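Long-range contacts in colicin-B (PDB 1RH1), which forms channels that depolarize the cytoplasmic membrane of Escherichia coli and closely related bacteria, dissipating the energy of the target cell: residues I69-D75 and K137-V143; W86-S92 and V226-M232; E148-I153 and V165-Y169; V192-A197 and D267-P273. All blocks are in the same frame, centred on the assembly; numbering follows the deposited sequence.

Contact 1: residues I69-D75 and K137-V143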
# COMPACT_ATOMS: atom_id res chain seq x y z
N ILE A 69 22.89 17.71 5.38
CA ILE A 69 21.78 18.21 6.21
C ILE A 69 22.13 19.45 7.01
O ILE A 69 23.21 19.56 7.60
CB ILE A 69 21.29 17.16 7.22
CG1 ILE A 69 20.93 15.87 6.53
CG2 ILE A 69 20.06 17.67 7.93
CD1 ILE A 69 20.55 14.78 7.52
N ARG A 70 21.15 20.36 7.00
CA ARG A 70 21.21 21.65 7.67
C ARG A 70 19.91 22.03 8.36
O ARG A 70 18.78 21.88 7.88
CB ARG A 70 21.55 22.74 6.69
CG ARG A 70 22.88 22.59 6.00
CD ARG A 70 24.04 22.93 6.89
NE ARG A 70 24.89 23.84 6.13
CZ ARG A 70 25.80 24.65 6.65
NH1 ARG A 70 26.03 24.69 7.96
NH2 ARG A 70 26.46 25.46 5.82
N ARG A 71 20.18 22.58 9.53
CA ARG A 71 19.20 23.08 10.47
C ARG A 71 18.94 24.55 10.15
O ARG A 71 19.75 25.45 10.39
CB ARG A 71 19.82 22.82 11.81
CG ARG A 71 18.99 23.15 13.00
CD ARG A 71 19.61 22.48 14.20
NE ARG A 71 18.79 22.82 15.35
CZ ARG A 71 17.88 21.98 15.86
NH1 ARG A 71 17.67 20.77 15.34
NH2 ARG A 71 17.16 22.36 16.92
N ILE A 72 17.79 24.73 9.50
CA ILE A 72 17.34 26.03 9.01
C ILE A 72 16.15 26.51 9.86
O ILE A 72 15.20 25.78 10.13
CB ILE A 72 17.05 25.81 7.47
CG1 ILE A 72 18.41 25.85 6.83
CG2 ILE A 72 16.27 26.88 6.75
CD1 ILE A 72 18.39 25.17 5.48
N ILE A 73 16.31 27.76 10.33
CA ILE A 73 15.43 28.41 11.29
C ILE A 73 14.53 29.45 10.65
O ILE A 73 15.05 30.31 9.96
CB ILE A 73 16.31 29.05 12.39
CG1 ILE A 73 17.22 28.05 13.05
CG2 ILE A 73 15.42 29.59 13.48
CD1 ILE A 73 18.22 28.74 13.99
N LEU A 74 13.21 29.45 10.84
CA LEU A 74 12.33 30.47 10.25
C LEU A 74 12.42 31.74 11.07
O LEU A 74 12.41 31.66 12.30
CB LEU A 74 10.89 29.97 10.23
CG LEU A 74 9.82 30.79 9.54
CD1 LEU A 74 10.16 31.00 8.09
CD2 LEU A 74 8.51 30.04 9.60
N ASP A 75 12.49 32.91 10.42
CA ASP A 75 12.69 34.21 11.09
C ASP A 75 13.89 34.15 12.06
O ASP A 75 13.83 34.59 13.21
CB ASP A 75 11.43 34.65 11.89
CG ASP A 75 10.13 34.82 11.12
OD1 ASP A 75 9.07 34.49 11.66
OD2 ASP A 75 10.15 35.29 9.98
N LYS A 137 11.10 29.06 17.82
CA LYS A 137 11.37 29.02 16.41
C LYS A 137 10.96 27.73 15.73
O LYS A 137 10.92 26.64 16.31
CB LYS A 137 12.86 29.29 16.21
CG LYS A 137 13.21 30.74 16.53
CD LYS A 137 12.48 31.69 15.59
CE LYS A 137 12.54 33.14 16.07
NZ LYS A 137 13.90 33.60 16.28
N ILE A 138 10.55 27.93 14.47
CA ILE A 138 10.24 26.81 13.61
C ILE A 138 11.51 26.51 12.83
O ILE A 138 11.92 27.22 11.92
CB ILE A 138 9.08 27.18 12.67
CG1 ILE A 138 7.83 27.27 13.52
CG2 ILE A 138 8.90 26.14 11.57
CD1 ILE A 138 6.64 27.78 12.69
N ILE A 139 12.15 25.45 13.30
CA ILE A 139 13.35 24.89 12.71
C ILE A 139 12.86 23.91 11.66
O ILE A 139 11.72 23.42 11.72
CB ILE A 139 14.18 24.18 13.82
CG1 ILE A 139 14.65 25.18 14.86
CG2 ILE A 139 15.41 23.52 13.24
CD1 ILE A 139 13.74 25.18 16.10
N ARG A 140 13.72 23.64 10.67
CA ARG A 140 13.49 22.65 9.63
C ARG A 140 14.80 22.09 9.05
O ARG A 140 15.71 22.82 8.69
CB ARG A 140 12.63 23.30 8.58
CG ARG A 140 11.73 22.21 8.14
CD ARG A 140 10.24 22.39 8.29
NE ARG A 140 9.82 22.55 9.66
CZ ARG A 140 8.52 22.49 9.97
NH1 ARG A 140 7.59 22.27 9.04
NH2 ARG A 140 8.14 22.71 11.22
N LEU A 141 15.03 20.78 9.05
CA LEU A 141 16.24 20.17 8.50
C LEU A 141 16.10 20.01 7.00
O LEU A 141 15.20 19.32 6.53
CB LEU A 141 16.48 18.81 9.09
CG LEU A 141 16.74 18.76 10.56
CD1 LEU A 141 16.73 17.34 11.00
CD2 LEU A 141 18.10 19.34 10.90
N MET A 142 16.95 20.65 6.22
CA MET A 142 16.82 20.55 4.80
C MET A 142 18.01 19.83 4.22
O MET A 142 19.14 19.98 4.67
CB MET A 142 16.70 21.95 4.20
CG MET A 142 15.39 22.64 4.53
SD MET A 142 15.16 24.30 3.86
CE MET A 142 13.52 24.48 4.46
N VAL A 143 17.72 19.00 3.21
CA VAL A 143 18.71 18.20 2.49
C VAL A 143 18.49 18.46 1.02
O VAL A 143 17.37 18.58 0.54
CB VAL A 143 18.59 16.67 2.61
CG1 VAL A 143 19.99 16.12 2.68
CG2 VAL A 143 17.76 16.25 3.82
O HOH W 1 9.95 30.75 13.96
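Lys-137 opens the 137-143 segment beside the far end of 69-75: its NZ donates a weak hydrogen bond to Asp-75 O (3.2 Å) and also forms a salt bridge with Glu-79, while its CB lies 3.8 Å from Ile-73 CG2. At Ile-138 the backbone is held twice. Its O accepts from Leu-74 N at 2.8 Å, and its N donates at 2.9 Å to a water that in turn donates to Leu-74 O at 3.1 Å, so the water bridges the two segments where direct pairing stops. Ile-139 forms a non-hydrogen-bonded pair with Ile-73 (CA-CA 4.3 Å), and its CG2 touches Arg-71 CG at 3.6 Å. The next pair, Arg-140 with Ile-72, is hydrogen-bonded in both directions: Ile-72 N to Arg-140 O is 2.9 Å and Arg-140 N to Ile-72 O is 2.7 Å. Leu-141 stands opposite Arg-71 and sends its CA to 3.1 Å from Arg-70 O, a CA-H...O contact. Met-142 closes the second hydrogen-bonded pair, with Arg-70 N to Met-142 O at 3.1 Å and Met-142 N to Arg-70 O at 2.8 Å; its SD rests 3.7 Å from Ile-72 CD1. Finally, Val-143 CG1 meets Ile-69 CG1 at 4.0 Å. The regular alternation of pair types and the 142° between strand directions identify a twisted antiparallel beta pairing, which places strand 70-73 beside strand 139-146 in a mixed beta-sheet.

Contact 2: residues W86-S92 and V226-M232; sequences WSVSVHS and VLSVGQM
This is a parallel beta pairing inside the mixed sheet, where strands 87-90 and 225-228 lie between 62-64 and 213-216. The axes of 87-90 and 226-228 approach to 4.6 Å at 35°. Both backbones are extended, and the register sets Val-88 opposite Leu-227 (CA-CA 5.3 Å) and Ser-89 opposite Ser-228 (4.6 Å). Val-88 N donates to Val-226 O at 2.9 Å, Ser-228 N to Val-88 O at 2.9 Å, and Val-90 N to Ser-228 O at 3.1 Å; Val-226 N to Trp-86 O, 3.3 Å, is weak. Val-88 (m) and Val-90 (t) converge on Leu-227 (chi1 m), their CG2 atoms each 3.6 Å from Leu-227 CD2. After Ser-228, segment 226-232 leaves the strand (phi/psi -93/3 at Val-229, -55/-62 at Gly-230), and Met-232 comes back opposite His-91 (CA-CA 4.3 Å). Ser-92 N donates to Met-232 O at 3.1 Å, and Met-232, chi1 t, brings CE to 3.7 Å from Val-90 CG1. The His-91 ring, chi1 t, has Met-232 O over one face; its ND1 donates to Ser-92 O at 2.8 Å and NE2 is hydrogen-bonded to Thr-234 O. Staggered bonds like these characterise a parallel strand pair inside a mixed beta-sheet.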
# COMPACT_ATOMS: atom_id res chain seq x y z
N TRP A 86 12.80 33.31 5.63
CA TRP A 86 13.73 32.28 5.22
C TRP A 86 14.68 32.55 4.06
O TRP A 86 14.24 33.04 3.02
CB TRP A 86 12.83 31.10 4.92
CG TRP A 86 12.93 29.96 5.87
CD1 TRP A 86 13.97 29.82 6.75
CD2 TRP A 86 12.04 28.93 5.91
NE1 TRP A 86 13.76 28.67 7.35
CE2 TRP A 86 12.63 28.11 6.88
CE3 TRP A 86 10.87 28.57 5.27
CZ2 TRP A 86 12.06 26.90 7.24
CZ3 TRP A 86 10.29 27.35 5.64
CH2 TRP A 86 10.88 26.52 6.61
N SER A 87 15.97 32.21 4.14
CA SER A 87 16.89 32.38 3.00
C SER A 87 18.10 31.47 3.14
O SER A 87 18.84 31.54 4.12
CB SER A 87 17.48 33.80 2.88
OG SER A 87 16.58 34.86 2.59
N VAL A 88 18.32 30.62 2.13
CA VAL A 88 19.47 29.71 2.10
C VAL A 88 20.28 29.88 0.82
O VAL A 88 19.74 30.31 -0.19
CB VAL A 88 19.00 28.24 2.19
CG1 VAL A 88 18.14 28.07 3.42
CG2 VAL A 88 18.15 27.86 1.01
N SER A 89 21.58 29.57 0.83
CA SER A 89 22.39 29.57 -0.39
C SER A 89 22.47 28.17 -1.00
O SER A 89 22.71 27.19 -0.30
CB SER A 89 23.80 30.07 -0.08
OG SER A 89 24.59 30.30 -1.26
N VAL A 90 22.28 28.02 -2.32
CA VAL A 90 22.44 26.74 -3.01
C VAL A 90 23.88 26.66 -3.55
O VAL A 90 24.35 27.59 -4.23
CB VAL A 90 21.39 26.66 -4.14
CG1 VAL A 90 21.49 25.39 -4.91
CG2 VAL A 90 20.02 26.55 -3.56
N HIS A 91 24.65 25.62 -3.19
CA HIS A 91 26.01 25.47 -3.70
C HIS A 91 26.20 24.12 -4.40
O HIS A 91 25.45 23.17 -4.20
CB HIS A 91 27.02 25.60 -2.56
CG HIS A 91 28.48 25.74 -2.99
ND1 HIS A 91 29.28 24.81 -3.50
CD2 HIS A 91 29.21 26.91 -2.90
CE1 HIS A 91 30.45 25.37 -3.72
NE2 HIS A 91 30.40 26.63 -3.35
N SER A 92 27.20 24.09 -5.29
CA SER A 92 27.58 22.94 -6.10
C SER A 92 28.18 21.86 -5.21
O SER A 92 28.46 22.17 -4.05
CB SER A 92 28.60 23.40 -7.10
OG SER A 92 28.40 22.72 -8.34
N VAL A 226 13.72 31.23 0.29
CA VAL A 226 14.42 32.05 -0.67
C VAL A 226 15.69 31.29 -0.97
O VAL A 226 16.40 30.89 -0.05
CB VAL A 226 14.72 33.44 -0.07
CG1 VAL A 226 15.82 34.16 -0.80
CG2 VAL A 226 13.51 34.32 -0.24
N LEU A 227 15.96 31.07 -2.26
CA LEU A 227 17.17 30.37 -2.68
C LEU A 227 18.11 31.33 -3.40
O LEU A 227 17.78 31.91 -4.42
CB LEU A 227 16.76 29.22 -3.58
CG LEU A 227 15.85 28.20 -2.92
CD1 LEU A 227 14.88 27.62 -3.92
CD2 LEU A 227 16.72 27.17 -2.25
N SER A 228 19.28 31.53 -2.82
CA SER A 228 20.29 32.39 -3.39
C SER A 228 21.26 31.50 -4.16
O SER A 228 22.19 30.87 -3.62
CB SER A 228 20.96 33.14 -2.26
OG SER A 228 21.99 33.99 -2.75
N VAL A 229 21.00 31.44 -5.47
CA VAL A 229 21.75 30.59 -6.38
C VAL A 229 22.93 31.25 -7.06
O VAL A 229 23.59 30.63 -7.90
CB VAL A 229 20.87 30.02 -7.50
CG1 VAL A 229 19.65 29.34 -6.87
CG2 VAL A 229 20.52 31.11 -8.50
N GLY A 230 23.16 32.51 -6.70
CA GLY A 230 24.21 33.34 -7.29
C GLY A 230 25.61 32.77 -7.24
O GLY A 230 26.20 32.48 -8.28
N GLN A 231 26.13 32.57 -6.04
CA GLN A 231 27.51 32.15 -5.84
C GLN A 231 27.65 30.68 -5.50
O GLN A 231 28.24 30.23 -4.51
CB GLN A 231 28.10 33.04 -4.77
CG GLN A 231 27.35 33.08 -3.46
CD GLN A 231 28.01 34.06 -2.51
OE1 GLN A 231 29.16 33.91 -2.08
NE2 GLN A 231 27.20 35.08 -2.19
N MET A 232 27.11 29.97 -6.49
CA MET A 232 27.06 28.54 -6.46
C MET A 232 28.42 27.87 -6.56
O MET A 232 28.60 26.79 -6.02
CB MET A 232 26.15 28.10 -7.59
CG MET A 232 25.85 26.63 -7.51
SD MET A 232 24.13 26.29 -7.85
CE MET A 232 24.23 24.66 -7.23

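Contact 3: residues E148-I153 and V165-Y169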
# COMPACT_ATOMS: atom_id res chain seq x y z
N GLU A 148 19.57 14.86 -11.32
CA GLU A 148 20.02 13.57 -11.76
C GLU A 148 20.31 12.61 -10.64
O GLU A 148 20.12 11.44 -10.90
CB GLU A 148 21.27 13.71 -12.63
CG GLU A 148 22.40 14.65 -12.20
CD GLU A 148 22.25 16.15 -12.53
OE1 GLU A 148 23.13 16.92 -12.11
OE2 GLU A 148 21.29 16.56 -13.20
N GLN A 149 20.70 13.01 -9.42
CA GLN A 149 20.90 12.05 -8.35
C GLN A 149 19.61 11.42 -7.83
O GLN A 149 19.69 10.37 -7.20
CB GLN A 149 21.57 12.66 -7.14
CG GLN A 149 22.99 13.13 -7.34
CD GLN A 149 23.55 13.88 -6.14
OE1 GLN A 149 23.30 15.07 -5.90
NE2 GLN A 149 24.37 13.18 -5.36
N VAL A 150 18.42 12.01 -8.05
CA VAL A 150 17.17 11.40 -7.58
C VAL A 150 16.28 10.91 -8.70
O VAL A 150 15.30 10.22 -8.42
CB VAL A 150 16.30 12.36 -6.73
CG1 VAL A 150 17.17 12.86 -5.63
CG2 VAL A 150 15.78 13.55 -7.50
N THR A 151 16.59 11.27 -9.95
CA THR A 151 15.80 10.86 -11.10
C THR A 151 16.56 10.93 -12.42
O THR A 151 17.46 11.76 -12.57
CB THR A 151 14.54 11.74 -11.11
OG1 THR A 151 13.73 11.29 -12.18
CG2 THR A 151 14.85 13.21 -11.24
N ASP A 152 16.18 10.02 -13.35
CA ASP A 152 16.72 9.93 -14.73
C ASP A 152 16.06 10.72 -15.86
O ASP A 152 16.49 10.65 -17.03
CB ASP A 152 16.77 8.48 -15.19
CG ASP A 152 17.95 7.71 -14.64
OD1 ASP A 152 17.88 6.48 -14.65
OD2 ASP A 152 18.93 8.33 -14.20
N ILE A 153 14.99 11.47 -15.51
CA ILE A 153 14.24 12.36 -16.39
C ILE A 153 15.09 13.61 -16.54
O ILE A 153 15.60 14.19 -15.57
CB ILE A 153 12.86 12.67 -15.74
CG1 ILE A 153 12.04 11.38 -15.87
CG2 ILE A 153 12.21 13.91 -16.33
CD1 ILE A 153 10.53 11.54 -16.06
N VAL A 165 6.73 14.45 -10.82
CA VAL A 165 7.70 13.83 -11.69
C VAL A 165 8.11 12.47 -11.14
O VAL A 165 8.32 12.30 -9.94
CB VAL A 165 8.89 14.81 -11.84
CG1 VAL A 165 9.55 15.13 -10.52
CG2 VAL A 165 9.91 14.18 -12.76
N PRO A 166 8.19 11.43 -11.97
CA PRO A 166 8.74 10.14 -11.62
C PRO A 166 10.10 10.20 -10.98
O PRO A 166 10.96 10.83 -11.57
CB PRO A 166 8.73 9.43 -12.91
CG PRO A 166 7.44 9.91 -13.51
CD PRO A 166 7.49 11.38 -13.25
N VAL A 167 10.35 9.66 -9.78
CA VAL A 167 11.69 9.68 -9.17
C VAL A 167 12.23 8.29 -8.86
O VAL A 167 11.45 7.32 -8.80
CB VAL A 167 11.73 10.50 -7.83
CG1 VAL A 167 11.57 11.97 -8.10
CG2 VAL A 167 10.62 10.06 -6.90
N LYS A 168 13.56 8.14 -8.67
CA LYS A 168 14.11 6.83 -8.30
C LYS A 168 14.61 6.66 -6.88
O LYS A 168 14.75 5.53 -6.40
CB LYS A 168 15.27 6.41 -9.20
CG LYS A 168 16.39 7.37 -9.39
CD LYS A 168 17.48 6.73 -10.20
CE LYS A 168 18.41 7.89 -10.57
NZ LYS A 168 19.64 7.37 -11.11
N TYR A 169 14.91 7.78 -6.25
CA TYR A 169 15.41 7.89 -4.90
C TYR A 169 14.70 9.08 -4.33
O TYR A 169 14.30 10.00 -5.04
CB TYR A 169 16.94 8.16 -4.88
CG TYR A 169 17.70 6.90 -5.22
CD1 TYR A 169 18.42 6.80 -6.40
CD2 TYR A 169 17.61 5.78 -4.39
CE1 TYR A 169 19.03 5.58 -6.75
CE2 TYR A 169 18.20 4.56 -4.73
CZ TYR A 169 18.91 4.45 -5.91
OH TYR A 169 19.47 3.23 -6.28
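The weakly bonded helical turn at 148-150 gives way to extended chain at Thr-151 (phi/psi -159/149), whereas 165-167 is a strand that turns a corner at Lys-168 (-108/-21). Closest CA pairs are Thr-151 with Val-167 (4.7 Å) and Val-150 with Tyr-169 (4.8 Å). At the corner, Val-150 O accepts two backbone hydrogen bonds, from Lys-168 N at 2.7 Å and Tyr-169 N at 3.3 Å, so one carbonyl holds consecutive amides. Thr-151 OG1 adds a hydrogen bond to Pro-166 O at 2.9 Å. The extended Lys-168 side chain reaches back past the helical turn, and its NZ forms a salt bridge with Asp-152 OD2 at 3.3 Å, the hydrogen bond within it being weak. Ile-153 makes looser apolar contacts: CD1 to Pro-166 CD, 4.1 Å, and CG2 to Val-165 CG2, 4.3 Å. Tyr-169 packs on Leu-106 of helix 99-110. This is a helical turn pinned to the bend at Lys-168, where the chain passes from mixed-sheet strand 163-167 to strand 169-176 of the antiparallel sheet.

Contact 4: residues V192-A197 and D267-P273; sequences VPVVDA and DVIVRFP
Extended strands 192-196 and 267-271 run parallel, axes 4.8 Å apart at 38°; Val-194 pairs with Ile-269, Val-195 with Val-270 and Asp-196 with Arg-271. On one face, Val-195 (m) places CG2 3.7 Å from CG2 of Val-268 (m) and 3.8 Å from CG2 of Val-270 (t). Pro-193 (C-gamma endo) has CG 3.9 Å from Val-268 CG1. On the other face, Val-194 (t) sets CG1 4.1 Å from CD of Arg-271 (chi1, chi2 t), and Asp-196, chi1 -133° between wells, keeps OD1 4.5 Å from Arg-271 CD. Val-192 (t) has CG1 3.9 Å from CG1 of Ile-269 (m, t). Ala-197 CB meets Val-270 CG1 at 3.8 Å and Phe-272 (m) CD1 at 3.7 Å. Asp-267 (p) instead engages Tyr-282 and Arg-170. Backbone bonds alternate: Ile-269 N to Pro-193 O, Val-195 N to Ile-269 O, Arg-271 N to Val-195 O (3.0 Å each), Ala-197 N to Arg-271 O (3.1 Å). The chemistry implies cohesion from main-chain bonding and apolar packing, no salt bridge joining the strands.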
# COMPACT_ATOMS: atom_id res chain seq x y z
N VAL A 192 7.54 12.64 -7.16
CA VAL A 192 7.77 13.85 -6.35
C VAL A 192 7.17 15.10 -7.00
O VAL A 192 7.39 15.32 -8.19
CB VAL A 192 9.30 14.03 -6.14
CG1 VAL A 192 9.73 15.45 -5.78
CG2 VAL A 192 9.68 13.19 -4.93
N PRO A 193 6.45 16.01 -6.33
CA PRO A 193 5.94 17.26 -6.91
C PRO A 193 6.92 18.27 -7.48
O PRO A 193 7.88 18.63 -6.80
CB PRO A 193 5.12 17.88 -5.82
CG PRO A 193 5.70 17.26 -4.57
CD PRO A 193 5.93 15.82 -4.99
N VAL A 194 6.69 18.72 -8.72
CA VAL A 194 7.48 19.81 -9.28
C VAL A 194 6.88 21.15 -8.82
O VAL A 194 5.66 21.36 -8.91
CB VAL A 194 7.48 19.69 -10.82
CG1 VAL A 194 8.21 20.83 -11.51
CG2 VAL A 194 8.21 18.41 -11.15
N VAL A 195 7.70 22.04 -8.22
CA VAL A 195 7.26 23.36 -7.80
C VAL A 195 8.12 24.38 -8.52
O VAL A 195 9.20 24.07 -9.02
CB VAL A 195 7.40 23.68 -6.27
CG1 VAL A 195 6.58 22.68 -5.47
CG2 VAL A 195 8.85 23.65 -5.83
N ASP A 196 7.61 25.62 -8.44
CA ASP A 196 8.21 26.73 -9.17
C ASP A 196 8.89 27.86 -8.41
O ASP A 196 8.27 28.56 -7.62
CB ASP A 196 7.15 27.37 -10.05
CG ASP A 196 7.72 27.59 -11.43
OD1 ASP A 196 7.46 26.75 -12.29
OD2 ASP A 196 8.43 28.59 -11.63
N ALA A 197 10.18 28.02 -8.72
CA ALA A 197 10.97 29.12 -8.22
C ALA A 197 10.67 30.33 -9.10
O ALA A 197 10.67 30.29 -10.33
CB ALA A 197 12.45 28.79 -8.29
N ASP A 267 9.18 17.09 0.38
CA ASP A 267 10.29 17.09 -0.58
C ASP A 267 9.73 17.44 -1.95
O ASP A 267 8.65 16.99 -2.34
CB ASP A 267 11.00 15.73 -0.69
CG ASP A 267 10.19 14.46 -0.98
OD1 ASP A 267 10.80 13.43 -1.27
OD2 ASP A 267 8.96 14.49 -0.89
N VAL A 268 10.41 18.33 -2.68
CA VAL A 268 9.91 18.76 -3.98
C VAL A 268 11.07 18.95 -4.94
O VAL A 268 12.23 18.91 -4.53
CB VAL A 268 9.14 20.11 -3.91
CG1 VAL A 268 7.94 20.02 -3.00
CG2 VAL A 268 10.05 21.19 -3.37
N ILE A 269 10.79 19.15 -6.22
CA ILE A 269 11.85 19.46 -7.14
C ILE A 269 11.55 20.87 -7.57
O ILE A 269 10.54 21.19 -8.20
CB ILE A 269 11.85 18.47 -8.32
CG1 ILE A 269 12.49 17.17 -7.87
CG2 ILE A 269 12.63 19.01 -9.50
CD1 ILE A 269 12.54 16.12 -8.97
N VAL A 270 12.45 21.73 -7.12
CA VAL A 270 12.36 23.15 -7.40
C VAL A 270 12.98 23.35 -8.76
O VAL A 270 14.15 23.03 -8.99
CB VAL A 270 13.13 23.95 -6.35
CG1 VAL A 270 13.01 25.40 -6.71
CG2 VAL A 270 12.57 23.75 -4.96
N ARG A 271 12.13 23.87 -9.64
CA ARG A 271 12.46 24.21 -11.03
C ARG A 271 12.69 25.73 -11.19
O ARG A 271 11.78 26.53 -10.93
CB ARG A 271 11.30 23.70 -11.86
CG ARG A 271 11.30 24.06 -13.33
CD ARG A 271 10.04 23.53 -13.96
NE ARG A 271 10.42 23.01 -15.25
CZ ARG A 271 9.55 22.83 -16.24
NH1 ARG A 271 8.25 23.12 -16.08
NH2 ARG A 271 9.99 22.34 -17.41
N PHE A 272 13.86 26.19 -11.61
CA PHE A 272 14.12 27.62 -11.70
C PHE A 272 13.58 28.30 -12.97
O PHE A 272 13.08 27.60 -13.84
CB PHE A 272 15.62 27.78 -11.54
CG PHE A 272 16.01 27.51 -10.10
CD1 PHE A 272 16.01 28.55 -9.18
CD2 PHE A 272 16.36 26.21 -9.69
CE1 PHE A 272 16.35 28.29 -7.85
CE2 PHE A 272 16.70 25.97 -8.36
CZ PHE A 272 16.70 27.00 -7.44
N PRO A 273 13.57 29.64 -13.14
CA PRO A 273 12.88 30.30 -14.23
C PRO A 273 13.47 30.16 -15.62
O PRO A 273 14.62 29.79 -15.83
CB PRO A 273 12.81 31.76 -13.79
CG PRO A 273 12.76 31.69 -12.31
CD PRO A 273 13.83 30.64 -12.09

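From the N terminus, 69-75 and then 86-92 enter the mixed sheet before either has met its partner. Contact 1 closes first, at 137-143, and contact 2 only at 226-232, so the two cross; they also touch, Trp-86 packing on Ile-72 and Leu-74. Strand 139-146 leads directly into the helical turn of contact 3, which closes a short loop at 165-169 and is nested inside the loop of contact 2. Contact 4 opens at 192-197 and closes at 267-273, crossing contact 2, with Phe-272 against Val-229 and Leu-227. Contacts 3 and 4 adjoin through neighbouring strands 163-167 and 189-201. All four contacts reach one mixed sheet, tying its early and late strands together.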